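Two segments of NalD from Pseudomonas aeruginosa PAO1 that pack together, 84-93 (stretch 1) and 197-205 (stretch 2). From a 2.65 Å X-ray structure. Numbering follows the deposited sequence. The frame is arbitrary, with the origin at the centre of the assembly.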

ATOM      1  N   PRO A  84      17.358 -15.436  15.738  1.00 85.94           N
ATOM      2  CA  PRO A  84      16.937 -14.114  15.327  1.00 83.37           C
ATOM      3  C   PRO A  84      15.991 -14.133  14.164  1.00 81.50           C
ATOM      4  O   PRO A  84      15.569 -13.077  13.771  1.00 83.35           O
ATOM      5  CB  PRO A  84      18.249 -13.445  14.955  1.00 84.46           C
ATOM      6  CG  PRO A  84      19.162 -14.546  14.564  1.00 89.20           C
ATOM      7  CD  PRO A  84      18.446 -15.830  14.758  1.00 69.27           C
ATOM      8  N   LEU A  85      15.659 -15.292  13.632  1.00 72.21           N
ATOM      9  CA  LEU A  85      14.712 -15.330  12.552  1.00 79.95           C
ATOM     10  C   LEU A  85      13.411 -15.277  13.274  1.00 78.94           C
ATOM     11  O   LEU A  85      12.379 -14.996  12.718  1.00 74.14           O
ATOM     12  CB  LEU A  85      14.831 -16.589  11.718  1.00 86.35           C
ATOM     13  CG  LEU A  85      15.901 -16.514  10.635  1.00 95.27           C
ATOM     14  CD1 LEU A  85      15.731 -17.554   9.559  1.00107.82           C
ATOM     15  CD2 LEU A  85      15.961 -15.148  10.001  1.00 81.71           C
ATOM     16  N   ARG A  86      13.500 -15.540  14.558  1.00 77.56           N
ATOM     17  CA  ARG A  86      12.343 -15.480  15.460  1.00 79.85           C
ATOM     18  C   ARG A  86      12.070 -14.042  15.906  1.00 72.22           C
ATOM     19  O   ARG A  86      10.919 -13.605  15.974  1.00 74.33           O
ATOM     20  CB  ARG A  86      12.594 -16.329  16.717  1.00 86.37           C
ATOM     21  CG  ARG A  86      11.401 -16.442  17.682  1.00 94.88           C
ATOM     22  CD  ARG A  86      10.146 -16.984  17.017  1.00102.23           C
ATOM     23  NE  ARG A  86       9.034 -17.082  17.964  1.00111.00           N
ATOM     24  CZ  ARG A  86       7.917 -17.787  17.774  1.00112.57           C
ATOM     25  NH1 ARG A  86       7.726 -18.501  16.660  1.00112.69           N
ATOM     26  NH2 ARG A  86       6.977 -17.786  18.716  1.00118.05           N
ATOM     27  N   SER A  87      13.132 -13.321  16.249  1.00 73.42           N
ATOM     28  CA  SER A  87      13.016 -11.904  16.630  1.00 75.87           C
ATOM     29  C   SER A  87      12.361 -11.089  15.516  1.00 70.67           C
ATOM     30  O   SER A  87      11.540 -10.196  15.778  1.00 71.20           O
ATOM     31  CB  SER A  87      14.386 -11.301  16.963  1.00 80.99           C
ATOM     32  OG  SER A  87      15.031 -12.022  18.002  1.00 87.61           O
ATOM     33  N   LEU A  88      12.742 -11.397  14.279  1.00 64.79           N
ATOM     34  CA  LEU A  88      12.169 -10.736  13.101  1.00 62.41           C
ATOM     35  C   LEU A  88      10.667 -11.013  12.987  1.00 62.99           C
ATOM     36  O   LEU A  88       9.879 -10.084  12.757  1.00 68.85           O
ATOM     37  CB  LEU A  88      12.882 -11.176  11.820  1.00 59.80           C
ATOM     38  CG  LEU A  88      12.299 -10.628  10.516  1.00 57.75           C
ATOM     39  CD1 LEU A  88      12.324  -9.105  10.490  1.00 59.17           C
ATOM     40  CD2 LEU A  88      13.045 -11.194   9.327  1.00 60.83           C
ATOM     41  N   TYR A  89      10.290 -12.282  13.148  1.00 54.67           N
ATOM     42  CA  TYR A  89       8.874 -12.674  13.187  1.00 55.43           C
ATOM     43  C   TYR A  89       8.121 -11.922  14.291  1.00 60.81           C
ATOM     44  O   TYR A  89       7.081 -11.309  14.037  1.00 63.45           O
ATOM     45  CB  TYR A  89       8.719 -14.182  13.388  1.00 55.62           C
ATOM     46  CG  TYR A  89       7.304 -14.613  13.679  1.00 59.31           C
ATOM     47  CD1 TYR A  89       6.388 -14.776  12.653  1.00 59.34           C
ATOM     48  CD2 TYR A  89       6.879 -14.854  14.986  1.00 66.67           C
ATOM     49  CE1 TYR A  89       5.087 -15.168  12.915  1.00 63.19           C
ATOM     50  CE2 TYR A  89       5.577 -15.247  15.260  1.00 71.06           C
ATOM     51  CZ  TYR A  89       4.686 -15.406  14.217  1.00 66.13           C
ATOM     52  OH  TYR A  89       3.397 -15.784  14.491  1.00 73.60           O
ATOM     53  N   ASP A  90       8.677 -11.959  15.502  1.00 64.84           N
ATOM     54  CA  ASP A  90       8.120 -11.232  16.658  1.00 60.48           C
ATOM     55  C   ASP A  90       7.928  -9.749  16.369  1.00 58.56           C
ATOM     56  O   ASP A  90       6.867  -9.180  16.637  1.00 61.73           O
ATOM     57  CB  ASP A  90       9.020 -11.374  17.895  1.00 64.19           C
ATOM     58  CG  ASP A  90       8.952 -12.757  18.535  1.00 73.02           C
ATOM     59  OD1 ASP A  90       8.012 -13.528  18.259  1.00 79.70           O
ATOM     60  OD2 ASP A  90       9.843 -13.074  19.345  1.00 86.95           O
ATOM     61  N   LEU A  91       8.956  -9.129  15.803  1.00 55.95           N
ATOM     62  CA  LEU A  91       8.891  -7.710  15.430  1.00 58.13           C
ATOM     63  C   LEU A  91       7.745  -7.410  14.453  1.00 55.48           C
ATOM     64  O   LEU A  91       7.008  -6.430  14.627  1.00 60.01           O
ATOM     65  CB  LEU A  91      10.213  -7.250  14.820  1.00 65.79           C
ATOM     66  CG  LEU A  91      10.247  -5.790  14.340  1.00 72.33           C
ATOM     67  CD1 LEU A  91      10.253  -4.816  15.510  1.00 79.21           C
ATOM     68  CD2 LEU A  91      11.448  -5.547  13.448  1.00 77.94           C
ATOM     69  N   CYS A  92       7.628  -8.239  13.421  1.00 50.80           N
ATOM     70  CA  CYS A  92       6.570  -8.095  12.417  1.00 51.39           C
ATOM     71  C   CYS A  92       5.191  -8.298  13.034  1.00 54.00           C
ATOM     72  O   CYS A  92       4.258  -7.523  12.768  1.00 60.95           O
ATOM     73  CB  CYS A  92       6.758  -9.098  11.285  1.00 54.08           C
ATOM     74  SG  CYS A  92       8.233  -8.813  10.292  1.00 58.23           S
ATOM     75  N   LEU A  93       5.083  -9.330  13.864  1.00 49.68           N
ATOM     76  CA  LEU A  93       3.846  -9.626  14.584  1.00 54.56           C
ATOM     77  C   LEU A  93       3.379  -8.433  15.425  1.00 55.97           C
ATOM     78  O   LEU A  93       2.215  -8.048  15.379  1.00 61.10           O
ATOM     79  CB  LEU A  93       4.029 -10.850  15.488  1.00 55.56           C
ATOM     80  CG  LEU A  93       2.823 -11.277  16.328  1.00 59.98           C
ATOM     81  CD1 LEU A  93       1.664 -11.685  15.438  1.00 59.18           C
ATOM     82  CD2 LEU A  93       3.200 -12.423  17.254  1.00 65.81           C
HETATM   83  N   MSE A 197       4.126 -16.864   5.070  1.00 48.07           N
HETATM   84  CA  MSE A 197       5.319 -16.192   4.537  1.00 48.66           C
HETATM   85  C   MSE A 197       6.552 -16.779   5.168  1.00 50.53           C
HETATM   86  O   MSE A 197       7.490 -17.166   4.467  1.00 47.15           O
HETATM   87  CB  MSE A 197       5.277 -14.681   4.750  1.00 49.48           C
HETATM   88  CG  MSE A 197       6.546 -13.942   4.309  1.00 56.39           C
HETATM   89 SE   MSE A 197       6.954 -14.255   2.397  1.00 68.94          SE
HETATM   90  CE  MSE A 197       5.620 -13.029   1.621  1.00 72.47           C
ATOM     91  N   PHE A 198       6.562 -16.855   6.494  1.00 51.43           N
ATOM     92  CA  PHE A 198       7.722 -17.407   7.215  1.00 56.48           C
ATOM     93  C   PHE A 198       7.926 -18.901   6.990  1.00 60.54           C
ATOM     94  O   PHE A 198       9.069 -19.355   6.872  1.00 67.97           O
ATOM     95  CB  PHE A 198       7.646 -17.105   8.703  1.00 54.09           C
ATOM     96  CG  PHE A 198       8.051 -15.708   9.034  1.00 51.97           C
ATOM     97  CD1 PHE A 198       7.129 -14.673   8.967  1.00 49.46           C
ATOM     98  CD2 PHE A 198       9.366 -15.414   9.367  1.00 49.60           C
ATOM     99  CE1 PHE A 198       7.502 -13.374   9.259  1.00 47.68           C
ATOM    100  CE2 PHE A 198       9.739 -14.118   9.666  1.00 47.53           C
ATOM    101  CZ  PHE A 198       8.808 -13.097   9.611  1.00 47.22           C
ATOM    102  N   ARG A 199       6.831 -19.642   6.854  1.00 60.17           N
ATOM    103  CA  ARG A 199       6.917 -21.068   6.573  1.00 64.09           C
ATOM    104  C   ARG A 199       7.474 -21.263   5.159  1.00 60.12           C
ATOM    105  O   ARG A 199       8.238 -22.194   4.907  1.00 64.51           O
ATOM    106  CB  ARG A 199       5.542 -21.725   6.697  1.00 66.18           C
ATOM    107  CG  ARG A 199       5.580 -23.244   6.733  1.00 70.58           C
ATOM    108  CD  ARG A 199       4.196 -23.837   6.523  1.00 78.13           C
ATOM    109  NE  ARG A 199       3.312 -23.577   7.655  1.00 90.20           N
ATOM    110  CZ  ARG A 199       2.910 -24.505   8.517  1.00 99.78           C
ATOM    111  NH1 ARG A 199       3.313 -25.761   8.377  1.00 98.21           N
ATOM    112  NH2 ARG A 199       2.105 -24.178   9.520  1.00109.93           N
ATOM    113  N   GLY A 200       7.088 -20.374   4.244  1.00 57.88           N
ATOM    114  CA  GLY A 200       7.550 -20.423   2.852  1.00 55.95           C
ATOM    115  C   GLY A 200       8.997 -20.024   2.629  1.00 57.17           C
ATOM    116  O   GLY A 200       9.631 -20.457   1.667  1.00 61.58           O
ATOM    117  N   LEU A 201       9.515 -19.165   3.500  1.00 59.22           N
ATOM    118  CA  LEU A 201      10.912 -18.714   3.420  1.00 61.25           C
ATOM    119  C   LEU A 201      11.881 -19.679   4.092  1.00 65.46           C
ATOM    120  O   LEU A 201      12.969 -19.923   3.570  1.00 71.17           O
ATOM    121  CB  LEU A 201      11.076 -17.331   4.057  1.00 62.75           C
ATOM    122  CG  LEU A 201      10.418 -16.149   3.340  1.00 63.30           C
ATOM    123  CD1 LEU A 201      10.457 -14.913   4.230  1.00 60.96           C
ATOM    124  CD2 LEU A 201      11.087 -15.853   2.012  1.00 64.54           C
ATOM    125  N   VAL A 202      11.482 -20.211   5.244  1.00 63.20           N
ATOM    126  CA  VAL A 202      12.393 -20.944   6.146  1.00 66.59           C
ATOM    127  C   VAL A 202      12.057 -22.442   6.247  1.00 67.08           C
ATOM    128  O   VAL A 202      10.898 -22.823   6.405  1.00 64.09           O
ATOM    129  CB  VAL A 202      12.399 -20.307   7.551  1.00 65.07           C
ATOM    130  CG1 VAL A 202      13.401 -20.997   8.467  1.00 67.15           C
ATOM    131  CG2 VAL A 202      12.744 -18.828   7.456  1.00 61.80           C
ATOM    132  N   ARG A 203      13.103 -23.263   6.198  1.00 75.23           N
ATOM    133  CA  ARG A 203      12.981 -24.734   6.095  1.00 86.29           C
ATOM    134  C   ARG A 203      12.188 -25.393   7.209  1.00 90.85           C
ATOM    135  O   ARG A 203      11.261 -26.157   6.941  1.00100.46           O
ATOM    136  CB  ARG A 203      14.358 -25.419   6.005  1.00 89.22           C
ATOM    137  CG  ARG A 203      14.741 -25.838   4.597  1.00 98.35           C
ATOM    138  CD  ARG A 203      16.141 -26.417   4.572  1.00103.40           C
ATOM    139  NE  ARG A 203      16.885 -26.285   3.344  1.00106.36           N
ATOM    140  CZ  ARG A 203      16.657 -26.873   2.170  1.00113.11           C
ATOM    141  NH1 ARG A 203      15.593 -27.642   1.946  1.00106.02           N
ATOM    142  NH2 ARG A 203      17.520 -26.642   1.180  1.00124.62           N
ATOM    143  N   ASP A 204      12.559 -25.104   8.452  1.00 95.29           N
ATOM    144  CA  ASP A 204      11.992 -25.831   9.592  1.00 96.86           C
ATOM    145  C   ASP A 204      10.684 -25.225  10.078  1.00 85.20           C
ATOM    146  O   ASP A 204       9.667 -25.905  10.121  1.00 91.32           O
ATOM    147  CB  ASP A 204      13.015 -25.955  10.733  1.00107.57           C
ATOM    148  CG  ASP A 204      13.915 -27.194  10.592  1.00120.30           C
ATOM    149  OD1 ASP A 204      13.687 -28.036   9.688  1.00124.13           O
ATOM    150  OD2 ASP A 204      14.859 -27.329  11.401  1.00138.64           O
ATOM    151  N   TRP A 205      10.719 -23.948  10.434  1.00 84.00           N
ATOM    152  CA  TRP A 205       9.566 -23.225  11.006  1.00 72.54           C
ATOM    153  C   TRP A 205       8.509 -24.121  11.647  1.00 65.87           C
ATOM    154  O   TRP A 205       8.202 -23.975  12.825  1.00 77.80           O
ATOM    155  CB  TRP A 205       8.893 -22.320   9.964  1.00 69.34           C
ATOM    156  CG  TRP A 205       8.286 -21.120  10.598  1.00 64.13           C
ATOM    157  CD1 TRP A 205       6.960 -20.883  10.807  1.00 63.79           C
ATOM    158  CD2 TRP A 205       8.986 -20.014  11.169  1.00 59.06           C
ATOM    159  NE1 TRP A 205       6.789 -19.679  11.456  1.00 64.98           N
ATOM    160  CE2 TRP A 205       8.018 -19.126  11.690  1.00 62.73           C
ATOM    161  CE3 TRP A 205      10.337 -19.680  11.284  1.00 57.20           C
ATOM    162  CZ2 TRP A 205       8.358 -17.921  12.309  1.00 67.53           C
ATOM    163  CZ3 TRP A 205      10.674 -18.485  11.904  1.00 58.98           C
ATOM    164  CH2 TRP A 205       9.690 -17.620  12.407  1.00 64.88           C
TER

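Aromatic packing dominates the contact between these two segments. Phe-198 and Trp-205 from the second stretch have the most surface covered, and Tyr-89 from the first lies in contact with both. The first stretch is helical through Leu-93. Residues 197-201 end another helix, which runs nearly antiparallel to the first at 157°. The helix axes come no closer than 12.1 Å, and the Phe-198 and Tyr-89 rings fill much of the space between the backbones. No hydrogen bond crosses the interface. The contact is one of packing and covers 338 Å² in all, counting both sides.

Phe-198 is buried and points toward the first helix. Its ring reaches the backbone there: CZ lies 3.6 Å from Tyr-89 CA. Tyr-89 CB sits over the face of the Phe-198 ring, 4.1 Å from its centroid, in a CH-pi contact. The Tyr-89 ring turns its edge to that same ring. The two planes are perpendicular, with centroids 5.3 Å apart, and CD1 of Tyr-89 is 3.8 Å from CD1 of Phe-198. At the edge of the Phe-198 ring, CZ is 4.4 Å from Leu-88 CG and also 4.4 Å from Cys-92 SG. A flat, apolar ring suits this place because it offers a face to Tyr-89 while its edge meets Leu-88 and Cys-92.

Trp-205 lies beyond the end of the second helix and is partly exposed. Its CB points sideways, but the far end of the indole comes nearer to the first helix. The six-membered ring turns its edge toward the face of the Tyr-89 ring in an offset arrangement, with centroids 5.5 Å apart and planes at 68°. Its CH2 is 3.7 Å from Tyr-89 CB and 3.8 Å from Leu-85 O. The length of the indole lets it span a wide gap, since the CA atoms of Arg-86 and Trp-205 are 9.4 Å apart. The indole NE1 makes its hydrogen bond elsewhere in the structure.

Tyr-89 thus plays two parts. Its edge meets Phe-198, and a face of its ring receives Trp-205.

Leu-85 is covered about as much as Tyr-89. Its CD1 meets Val-202 CG2 at 3.9 Å, and both side chains are buried and apolar. Val-202 is the first residue to leave helical geometry, yet it still points toward the first helix. At the exposed margin, Arg-86 NH1 comes within 4.4 Å of Trp-205 CZ2. Within its own helix, Arg-86 NE forms a long salt bridge to Asp-90 OD1 at 3.7 Å, through charge alone.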